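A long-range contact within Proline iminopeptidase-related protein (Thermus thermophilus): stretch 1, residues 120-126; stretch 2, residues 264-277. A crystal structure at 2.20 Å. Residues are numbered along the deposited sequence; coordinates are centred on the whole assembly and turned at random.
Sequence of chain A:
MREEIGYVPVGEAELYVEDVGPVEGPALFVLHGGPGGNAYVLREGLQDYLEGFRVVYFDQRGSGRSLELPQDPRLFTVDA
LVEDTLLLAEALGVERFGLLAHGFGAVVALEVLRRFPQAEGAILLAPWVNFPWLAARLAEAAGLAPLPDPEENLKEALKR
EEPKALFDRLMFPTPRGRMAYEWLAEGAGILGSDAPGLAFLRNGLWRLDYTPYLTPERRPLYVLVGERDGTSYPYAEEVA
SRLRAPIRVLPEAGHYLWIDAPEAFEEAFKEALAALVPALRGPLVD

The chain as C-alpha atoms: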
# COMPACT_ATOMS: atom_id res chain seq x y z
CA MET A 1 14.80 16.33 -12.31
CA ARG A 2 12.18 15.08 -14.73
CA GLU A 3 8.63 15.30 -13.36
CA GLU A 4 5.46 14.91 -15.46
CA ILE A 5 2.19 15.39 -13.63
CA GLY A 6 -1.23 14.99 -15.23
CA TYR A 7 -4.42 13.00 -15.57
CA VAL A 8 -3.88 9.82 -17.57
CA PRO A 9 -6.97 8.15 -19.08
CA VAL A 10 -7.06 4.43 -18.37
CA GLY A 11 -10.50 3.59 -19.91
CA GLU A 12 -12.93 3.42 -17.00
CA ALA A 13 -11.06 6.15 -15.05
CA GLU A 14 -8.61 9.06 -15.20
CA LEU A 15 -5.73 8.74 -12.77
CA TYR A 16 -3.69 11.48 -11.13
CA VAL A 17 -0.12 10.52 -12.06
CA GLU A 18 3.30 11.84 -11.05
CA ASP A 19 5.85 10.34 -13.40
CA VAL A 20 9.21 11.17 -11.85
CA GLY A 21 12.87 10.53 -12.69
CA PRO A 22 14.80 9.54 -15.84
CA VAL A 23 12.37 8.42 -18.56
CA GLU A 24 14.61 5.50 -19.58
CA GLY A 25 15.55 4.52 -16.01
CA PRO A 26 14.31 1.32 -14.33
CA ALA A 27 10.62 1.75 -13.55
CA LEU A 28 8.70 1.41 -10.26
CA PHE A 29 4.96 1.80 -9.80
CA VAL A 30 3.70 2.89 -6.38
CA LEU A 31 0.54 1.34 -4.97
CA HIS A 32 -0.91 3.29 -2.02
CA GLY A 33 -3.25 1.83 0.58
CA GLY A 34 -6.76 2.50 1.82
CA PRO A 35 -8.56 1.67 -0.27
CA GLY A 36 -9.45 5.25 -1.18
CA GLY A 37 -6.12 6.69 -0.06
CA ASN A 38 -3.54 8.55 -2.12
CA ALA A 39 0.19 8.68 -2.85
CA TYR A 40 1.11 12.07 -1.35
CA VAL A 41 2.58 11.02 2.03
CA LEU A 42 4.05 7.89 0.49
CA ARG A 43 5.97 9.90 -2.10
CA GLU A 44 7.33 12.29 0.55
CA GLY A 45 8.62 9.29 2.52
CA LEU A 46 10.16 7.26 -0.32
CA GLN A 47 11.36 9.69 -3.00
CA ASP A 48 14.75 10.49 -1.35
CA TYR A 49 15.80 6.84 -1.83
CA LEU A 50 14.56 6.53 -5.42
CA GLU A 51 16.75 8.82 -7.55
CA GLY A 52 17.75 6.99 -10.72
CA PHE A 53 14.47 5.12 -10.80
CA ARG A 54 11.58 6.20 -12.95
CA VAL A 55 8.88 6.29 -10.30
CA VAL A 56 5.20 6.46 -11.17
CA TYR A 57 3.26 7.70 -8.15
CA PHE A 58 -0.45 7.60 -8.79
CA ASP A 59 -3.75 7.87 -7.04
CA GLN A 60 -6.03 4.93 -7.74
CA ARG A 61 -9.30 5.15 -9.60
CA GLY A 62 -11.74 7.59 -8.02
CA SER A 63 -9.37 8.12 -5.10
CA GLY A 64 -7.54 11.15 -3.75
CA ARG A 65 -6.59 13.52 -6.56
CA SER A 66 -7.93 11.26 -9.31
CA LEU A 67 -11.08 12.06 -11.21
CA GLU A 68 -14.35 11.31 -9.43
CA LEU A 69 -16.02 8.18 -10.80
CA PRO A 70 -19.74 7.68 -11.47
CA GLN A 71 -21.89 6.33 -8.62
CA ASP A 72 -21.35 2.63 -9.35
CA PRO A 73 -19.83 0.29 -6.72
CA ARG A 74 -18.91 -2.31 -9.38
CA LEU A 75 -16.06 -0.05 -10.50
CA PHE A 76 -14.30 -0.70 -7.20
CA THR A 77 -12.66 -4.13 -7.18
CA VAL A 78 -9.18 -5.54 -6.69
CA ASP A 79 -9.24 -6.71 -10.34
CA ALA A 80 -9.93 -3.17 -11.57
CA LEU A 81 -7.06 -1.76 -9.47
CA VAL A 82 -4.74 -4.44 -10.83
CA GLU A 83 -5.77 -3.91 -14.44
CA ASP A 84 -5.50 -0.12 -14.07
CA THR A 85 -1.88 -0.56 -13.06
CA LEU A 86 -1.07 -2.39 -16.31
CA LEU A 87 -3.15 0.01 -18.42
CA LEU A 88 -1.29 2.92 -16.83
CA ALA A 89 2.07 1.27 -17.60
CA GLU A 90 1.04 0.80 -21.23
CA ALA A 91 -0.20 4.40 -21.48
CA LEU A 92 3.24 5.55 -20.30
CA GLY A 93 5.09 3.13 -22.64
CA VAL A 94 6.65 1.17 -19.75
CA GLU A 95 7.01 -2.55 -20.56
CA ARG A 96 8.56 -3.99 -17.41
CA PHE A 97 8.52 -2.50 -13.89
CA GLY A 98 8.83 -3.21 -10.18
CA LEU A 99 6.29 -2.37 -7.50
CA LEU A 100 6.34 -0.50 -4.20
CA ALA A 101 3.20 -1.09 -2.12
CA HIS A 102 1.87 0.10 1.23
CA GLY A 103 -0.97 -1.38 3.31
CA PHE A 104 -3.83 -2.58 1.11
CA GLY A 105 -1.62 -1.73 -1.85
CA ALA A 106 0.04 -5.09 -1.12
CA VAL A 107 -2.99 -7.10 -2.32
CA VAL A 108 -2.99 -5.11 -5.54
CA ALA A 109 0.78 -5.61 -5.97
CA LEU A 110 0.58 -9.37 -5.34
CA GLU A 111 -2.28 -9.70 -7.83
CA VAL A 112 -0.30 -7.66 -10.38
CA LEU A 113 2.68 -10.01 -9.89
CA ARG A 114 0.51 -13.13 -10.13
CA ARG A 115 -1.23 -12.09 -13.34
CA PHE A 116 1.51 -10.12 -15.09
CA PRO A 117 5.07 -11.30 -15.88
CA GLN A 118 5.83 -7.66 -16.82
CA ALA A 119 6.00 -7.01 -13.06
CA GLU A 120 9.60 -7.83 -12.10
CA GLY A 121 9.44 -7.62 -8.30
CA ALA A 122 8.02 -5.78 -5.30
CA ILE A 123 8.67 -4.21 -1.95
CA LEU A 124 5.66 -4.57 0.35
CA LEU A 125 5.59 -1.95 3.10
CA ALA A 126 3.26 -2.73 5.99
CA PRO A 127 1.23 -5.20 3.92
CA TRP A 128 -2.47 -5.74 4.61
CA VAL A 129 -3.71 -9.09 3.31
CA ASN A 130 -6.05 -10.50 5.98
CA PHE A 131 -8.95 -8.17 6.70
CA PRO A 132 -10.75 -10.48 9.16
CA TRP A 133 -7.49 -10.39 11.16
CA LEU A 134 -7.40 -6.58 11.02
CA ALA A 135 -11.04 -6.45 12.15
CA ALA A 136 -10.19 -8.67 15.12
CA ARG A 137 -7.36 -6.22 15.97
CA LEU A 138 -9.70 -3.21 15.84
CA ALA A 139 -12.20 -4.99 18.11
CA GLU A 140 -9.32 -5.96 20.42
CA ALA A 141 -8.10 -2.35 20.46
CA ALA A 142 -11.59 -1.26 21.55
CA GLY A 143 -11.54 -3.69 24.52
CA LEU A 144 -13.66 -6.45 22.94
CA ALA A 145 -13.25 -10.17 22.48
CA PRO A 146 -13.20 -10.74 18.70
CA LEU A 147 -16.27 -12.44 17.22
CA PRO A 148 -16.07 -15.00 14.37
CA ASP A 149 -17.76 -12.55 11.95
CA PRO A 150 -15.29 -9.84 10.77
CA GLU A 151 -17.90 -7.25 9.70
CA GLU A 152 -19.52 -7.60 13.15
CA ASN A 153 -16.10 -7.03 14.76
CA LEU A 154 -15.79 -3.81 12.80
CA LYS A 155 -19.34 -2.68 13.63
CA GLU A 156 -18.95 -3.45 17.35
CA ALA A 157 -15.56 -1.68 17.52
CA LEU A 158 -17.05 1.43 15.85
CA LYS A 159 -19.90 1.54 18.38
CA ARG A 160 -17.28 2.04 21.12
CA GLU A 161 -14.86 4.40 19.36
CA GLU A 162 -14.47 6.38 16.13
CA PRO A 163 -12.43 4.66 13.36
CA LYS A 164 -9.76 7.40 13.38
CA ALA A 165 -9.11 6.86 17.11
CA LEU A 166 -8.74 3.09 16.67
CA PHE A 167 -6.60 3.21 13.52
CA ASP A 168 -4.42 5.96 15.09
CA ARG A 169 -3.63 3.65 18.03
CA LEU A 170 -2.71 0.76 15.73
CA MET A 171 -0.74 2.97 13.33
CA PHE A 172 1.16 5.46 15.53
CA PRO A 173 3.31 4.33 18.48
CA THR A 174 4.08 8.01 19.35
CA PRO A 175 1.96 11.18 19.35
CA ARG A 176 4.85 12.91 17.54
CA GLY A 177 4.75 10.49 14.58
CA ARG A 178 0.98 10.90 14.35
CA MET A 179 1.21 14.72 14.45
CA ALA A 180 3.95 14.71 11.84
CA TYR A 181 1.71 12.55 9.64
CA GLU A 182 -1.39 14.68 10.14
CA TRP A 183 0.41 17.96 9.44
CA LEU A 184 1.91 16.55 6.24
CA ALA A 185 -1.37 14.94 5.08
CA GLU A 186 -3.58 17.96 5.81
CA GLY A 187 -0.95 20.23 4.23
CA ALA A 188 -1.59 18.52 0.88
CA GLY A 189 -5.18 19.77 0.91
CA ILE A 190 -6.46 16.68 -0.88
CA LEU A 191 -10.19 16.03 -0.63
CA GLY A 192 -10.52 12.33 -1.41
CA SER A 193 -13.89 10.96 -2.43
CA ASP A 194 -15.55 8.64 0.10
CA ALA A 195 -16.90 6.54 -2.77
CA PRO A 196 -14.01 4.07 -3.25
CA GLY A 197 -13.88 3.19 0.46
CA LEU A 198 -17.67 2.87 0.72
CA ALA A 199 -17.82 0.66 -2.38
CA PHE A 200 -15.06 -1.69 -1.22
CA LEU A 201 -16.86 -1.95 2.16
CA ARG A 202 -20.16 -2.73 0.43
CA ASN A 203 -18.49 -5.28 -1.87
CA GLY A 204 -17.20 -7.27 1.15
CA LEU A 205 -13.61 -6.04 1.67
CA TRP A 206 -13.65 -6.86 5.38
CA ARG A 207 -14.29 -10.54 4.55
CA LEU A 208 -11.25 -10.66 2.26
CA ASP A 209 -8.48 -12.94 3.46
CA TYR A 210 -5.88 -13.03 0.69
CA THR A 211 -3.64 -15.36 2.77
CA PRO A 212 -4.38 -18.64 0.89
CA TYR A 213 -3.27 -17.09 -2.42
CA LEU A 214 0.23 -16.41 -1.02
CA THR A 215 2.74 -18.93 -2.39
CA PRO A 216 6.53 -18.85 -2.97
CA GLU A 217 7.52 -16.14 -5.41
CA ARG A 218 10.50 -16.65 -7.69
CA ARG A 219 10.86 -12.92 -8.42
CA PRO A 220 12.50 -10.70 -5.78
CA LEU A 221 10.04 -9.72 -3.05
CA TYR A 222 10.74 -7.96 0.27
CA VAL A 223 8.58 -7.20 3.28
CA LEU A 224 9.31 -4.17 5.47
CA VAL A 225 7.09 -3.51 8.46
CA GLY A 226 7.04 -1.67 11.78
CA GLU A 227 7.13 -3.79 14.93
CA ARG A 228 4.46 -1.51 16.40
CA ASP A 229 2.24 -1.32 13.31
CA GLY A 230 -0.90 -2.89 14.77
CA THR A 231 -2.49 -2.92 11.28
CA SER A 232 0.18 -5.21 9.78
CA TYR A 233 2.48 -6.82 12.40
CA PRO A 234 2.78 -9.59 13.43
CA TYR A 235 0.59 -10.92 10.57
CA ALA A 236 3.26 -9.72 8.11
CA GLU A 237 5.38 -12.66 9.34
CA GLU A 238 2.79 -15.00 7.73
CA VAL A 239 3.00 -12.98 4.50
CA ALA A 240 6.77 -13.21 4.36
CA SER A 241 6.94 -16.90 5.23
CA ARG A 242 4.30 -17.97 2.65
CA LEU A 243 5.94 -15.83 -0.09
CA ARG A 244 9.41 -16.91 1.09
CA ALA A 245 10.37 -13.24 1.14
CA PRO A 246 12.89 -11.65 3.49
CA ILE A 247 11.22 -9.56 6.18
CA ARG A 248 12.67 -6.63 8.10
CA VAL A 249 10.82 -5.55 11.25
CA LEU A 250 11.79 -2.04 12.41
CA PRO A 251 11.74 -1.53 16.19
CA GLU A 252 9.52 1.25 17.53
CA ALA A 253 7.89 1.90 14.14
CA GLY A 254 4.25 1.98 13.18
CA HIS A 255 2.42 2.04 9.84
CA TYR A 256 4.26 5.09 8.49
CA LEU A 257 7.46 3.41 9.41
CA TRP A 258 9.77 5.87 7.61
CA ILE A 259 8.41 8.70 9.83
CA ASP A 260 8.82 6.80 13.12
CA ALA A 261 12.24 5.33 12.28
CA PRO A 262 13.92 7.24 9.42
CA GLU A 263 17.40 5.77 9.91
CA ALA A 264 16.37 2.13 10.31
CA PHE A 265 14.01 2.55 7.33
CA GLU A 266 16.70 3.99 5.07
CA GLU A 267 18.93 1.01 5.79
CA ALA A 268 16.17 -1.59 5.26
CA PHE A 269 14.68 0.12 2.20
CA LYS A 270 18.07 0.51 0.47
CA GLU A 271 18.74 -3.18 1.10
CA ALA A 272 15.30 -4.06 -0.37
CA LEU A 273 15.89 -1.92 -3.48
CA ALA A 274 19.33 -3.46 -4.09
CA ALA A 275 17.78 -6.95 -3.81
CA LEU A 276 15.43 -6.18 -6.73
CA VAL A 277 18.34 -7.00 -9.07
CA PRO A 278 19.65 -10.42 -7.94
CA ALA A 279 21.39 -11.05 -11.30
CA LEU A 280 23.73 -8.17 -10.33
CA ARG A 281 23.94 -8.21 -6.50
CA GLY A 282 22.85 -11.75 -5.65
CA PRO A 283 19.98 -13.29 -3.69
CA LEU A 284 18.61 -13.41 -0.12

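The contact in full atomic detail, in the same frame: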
# COMPACT_ATOMS: atom_id res chain seq x y z
N GLU A 120 8.31 -7.17 -12.29
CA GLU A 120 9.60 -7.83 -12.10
C GLU A 120 9.95 -8.09 -10.63
O GLU A 120 10.87 -8.86 -10.34
CB GLU A 120 10.70 -6.98 -12.73
CG GLU A 120 10.53 -6.79 -14.23
CD GLU A 120 11.69 -6.03 -14.85
OE1 GLU A 120 11.90 -4.86 -14.46
OE2 GLU A 120 12.40 -6.60 -15.71
N GLY A 121 9.21 -7.46 -9.73
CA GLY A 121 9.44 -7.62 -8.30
C GLY A 121 8.64 -6.63 -7.48
O GLY A 121 7.91 -5.80 -8.02
N ALA A 122 8.76 -6.70 -6.16
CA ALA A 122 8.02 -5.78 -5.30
C ALA A 122 8.63 -5.64 -3.92
O ALA A 122 9.28 -6.55 -3.41
CB ALA A 122 6.55 -6.19 -5.19
N ILE A 123 8.42 -4.46 -3.35
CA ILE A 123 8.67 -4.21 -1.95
C ILE A 123 7.31 -3.89 -1.34
O ILE A 123 6.63 -2.95 -1.77
CB ILE A 123 9.67 -3.05 -1.76
CG1 ILE A 123 11.00 -3.41 -2.42
CG2 ILE A 123 9.87 -2.76 -0.28
CD1 ILE A 123 12.05 -2.28 -2.47
N LEU A 124 6.90 -4.73 -0.39
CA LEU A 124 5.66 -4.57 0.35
C LEU A 124 5.94 -3.91 1.70
O LEU A 124 6.58 -4.50 2.58
CB LEU A 124 5.00 -5.93 0.56
CG LEU A 124 4.93 -6.87 -0.65
CD1 LEU A 124 4.24 -8.20 -0.28
CD2 LEU A 124 4.20 -6.22 -1.80
N LEU A 125 5.48 -2.68 1.85
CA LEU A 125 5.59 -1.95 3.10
C LEU A 125 4.31 -2.13 3.88
O LEU A 125 3.23 -1.80 3.39
CB LEU A 125 5.83 -0.47 2.84
CG LEU A 125 6.93 -0.12 1.84
CD1 LEU A 125 6.93 1.37 1.57
CD2 LEU A 125 8.28 -0.56 2.33
N ALA A 126 4.42 -2.62 5.11
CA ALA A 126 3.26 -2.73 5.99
C ALA A 126 2.08 -3.38 5.27
O ALA A 126 0.98 -2.83 5.23
CB ALA A 126 2.88 -1.36 6.48
N ALA A 264 16.55 3.56 10.48
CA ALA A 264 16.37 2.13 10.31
C ALA A 264 15.68 1.86 8.97
O ALA A 264 16.00 0.88 8.30
CB ALA A 264 15.58 1.54 11.46
N PHE A 265 14.76 2.74 8.56
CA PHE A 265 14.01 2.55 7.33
C PHE A 265 14.93 2.70 6.13
O PHE A 265 14.88 1.90 5.20
CB PHE A 265 12.84 3.51 7.19
CG PHE A 265 12.07 3.33 5.91
CD1 PHE A 265 11.10 2.36 5.81
CD2 PHE A 265 12.37 4.09 4.79
CE1 PHE A 265 10.41 2.17 4.64
CE2 PHE A 265 11.68 3.91 3.60
CZ PHE A 265 10.70 2.94 3.53
N GLU A 266 15.77 3.72 6.16
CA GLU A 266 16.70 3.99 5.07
C GLU A 266 17.56 2.77 4.82
O GLU A 266 17.74 2.36 3.68
CB GLU A 266 17.59 5.18 5.41
CG GLU A 266 18.81 5.30 4.51
CD GLU A 266 19.55 6.62 4.66
OE1 GLU A 266 19.55 7.19 5.75
OE2 GLU A 266 20.14 7.07 3.66
N GLU A 267 18.10 2.20 5.89
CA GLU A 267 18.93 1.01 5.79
C GLU A 267 18.15 -0.18 5.19
O GLU A 267 18.62 -0.83 4.26
CB GLU A 267 19.51 0.66 7.17
CG GLU A 267 20.15 -0.72 7.30
CD GLU A 267 20.69 -0.98 8.71
OE1 GLU A 267 19.91 -0.93 9.70
OE2 GLU A 267 21.90 -1.24 8.82
N ALA A 268 16.96 -0.45 5.72
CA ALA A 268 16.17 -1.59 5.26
C ALA A 268 15.66 -1.38 3.83
O ALA A 268 15.65 -2.31 3.04
CB ALA A 268 15.01 -1.87 6.20
N PHE A 269 15.26 -0.16 3.51
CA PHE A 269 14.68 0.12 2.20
C PHE A 269 15.76 0.03 1.11
O PHE A 269 15.51 -0.55 0.05
CB PHE A 269 13.99 1.48 2.19
CG PHE A 269 13.10 1.72 1.00
CD1 PHE A 269 12.13 0.80 0.64
CD2 PHE A 269 13.22 2.88 0.25
CE1 PHE A 269 11.30 1.02 -0.44
CE2 PHE A 269 12.40 3.10 -0.85
CZ PHE A 269 11.44 2.18 -1.19
N LYS A 270 16.94 0.58 1.40
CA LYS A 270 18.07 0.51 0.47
C LYS A 270 18.49 -0.94 0.22
O LYS A 270 18.83 -1.29 -0.90
CB LYS A 270 19.27 1.31 0.98
CG LYS A 270 19.13 2.83 0.77
CD LYS A 270 20.36 3.57 1.29
CE LYS A 270 20.80 4.70 0.36
NZ LYS A 270 21.89 5.52 0.98
N GLU A 271 18.46 -1.76 1.25
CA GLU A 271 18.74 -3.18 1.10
C GLU A 271 17.68 -3.82 0.19
O GLU A 271 18.01 -4.57 -0.73
CB GLU A 271 18.79 -3.86 2.48
CG GLU A 271 18.87 -5.38 2.46
CD GLU A 271 18.91 -6.00 3.85
OE1 GLU A 271 18.14 -5.57 4.74
OE2 GLU A 271 19.72 -6.94 4.05
N ALA A 272 16.40 -3.52 0.43
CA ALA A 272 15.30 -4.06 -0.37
C ALA A 272 15.42 -3.67 -1.86
O ALA A 272 15.23 -4.50 -2.74
CB ALA A 272 13.95 -3.60 0.18
N LEU A 273 15.73 -2.40 -2.12
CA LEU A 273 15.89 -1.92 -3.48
C LEU A 273 17.03 -2.63 -4.20
O LEU A 273 16.88 -3.02 -5.35
CB LEU A 273 16.15 -0.42 -3.52
CG LEU A 273 14.99 0.48 -3.14
CD1 LEU A 273 15.53 1.87 -2.87
CD2 LEU A 273 13.91 0.51 -4.23
N ALA A 274 18.17 -2.78 -3.53
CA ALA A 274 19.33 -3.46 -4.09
C ALA A 274 19.01 -4.92 -4.43
O ALA A 274 19.46 -5.43 -5.44
CB ALA A 274 20.53 -3.39 -3.12
N ALA A 275 18.18 -5.56 -3.60
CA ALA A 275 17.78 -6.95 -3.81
C ALA A 275 16.82 -7.16 -4.98
O ALA A 275 16.54 -8.30 -5.35
CB ALA A 275 17.16 -7.51 -2.53
N LEU A 276 16.33 -6.08 -5.57
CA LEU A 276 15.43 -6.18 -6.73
C LEU A 276 16.19 -6.59 -7.99
O LEU A 276 15.58 -6.92 -9.00
CB LEU A 276 14.69 -4.86 -6.96
CG LEU A 276 13.58 -4.49 -5.97
CD1 LEU A 276 12.99 -3.14 -6.35
CD2 LEU A 276 12.46 -5.53 -5.87
N VAL A 277 17.51 -6.59 -7.94
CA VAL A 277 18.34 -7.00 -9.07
C VAL A 277 19.31 -8.11 -8.64
O VAL A 277 20.52 -7.90 -8.54
CB VAL A 277 19.12 -5.79 -9.66
CG1 VAL A 277 19.46 -6.08 -11.11
CG2 VAL A 277 18.30 -4.48 -9.55
O HOH W 1 13.01 -6.86 -9.65

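No direct hydrogen bond joins the two stretches; the polar link between them is a single water, set at the end of the contact where the strand enters and the helix gives way to a turn. Water 1 donates to the carbonyl oxygen Leu276 O at 2.7 Å and, more weakly, to Glu120 O at 3.0 Å. Two acceptors cannot bond to each other, so a water with two protons to give is a natural bridge between them.

The rest of the contact is van der Waals packing, mostly of apolar side chains. Strand 120-125 and helix 264-274 run nearly antiparallel, with 164° between their directions and a closest approach of 9.1 Å between their axes. Alternation along the strand decides which residues face the helix: Ile123 and Leu125 point their CA-to-CB bonds toward it, whereas Ala122 points away.

Ile123 is the centre of the contact. With chi1 in m and chi2 in t, its side chain is extended and carries CD1 in among side chains of the helix and of the turn that follows it. Ile123 CD1 lies 3.5 Å from Ala272 CB, 3.9 Å from Phe269 CE1, 3.8 Å from Leu273 CD2 and 4.1 Å from Leu276 CD1. Ala272 suits its place because its CB points toward the strand and ends there; its methyl is short, and Ile123 CA and Ala272 CA are 6.8 Å apart. Leu273 starts in the other direction, its CA-to-CB bond pointing away, yet its longer side chain brings CD2 back to Ile123.

The two phenylalanines, one helical turn apart, extend the apolar surface toward Leu125. Both leave the helix sideways, and their rings are long enough to bring their ends nearer the strand. Leu125 CD2 meets the edge of the Phe265 ring, 4.2 Å from Phe265 CE1, and lies 4.4 Å from Phe269 CE1, a looser fit than that around Ile123.

At the other end, Gly121 and Leu276 come close in backbone, Gly121 CA lying 6.4 Å from Leu276 CA. Leu276 points toward the strand, and its CD2 packs 3.9 Å from Ala122 N and 4.3 Å from Gly121 C. Glycine suits this position: a CB built on Gly121 would point toward the helix stretch and sit only 3.3 Å from Leu276 CD2, a tight fit. Leu276 itself belongs to the type I turn from Ala274 to Val277.

On the helix surface turned from the strand, Lys270 points away, and Lys270 NZ forms a salt bridge with Glu266 OE2 at 3.6 Å, one turn earlier.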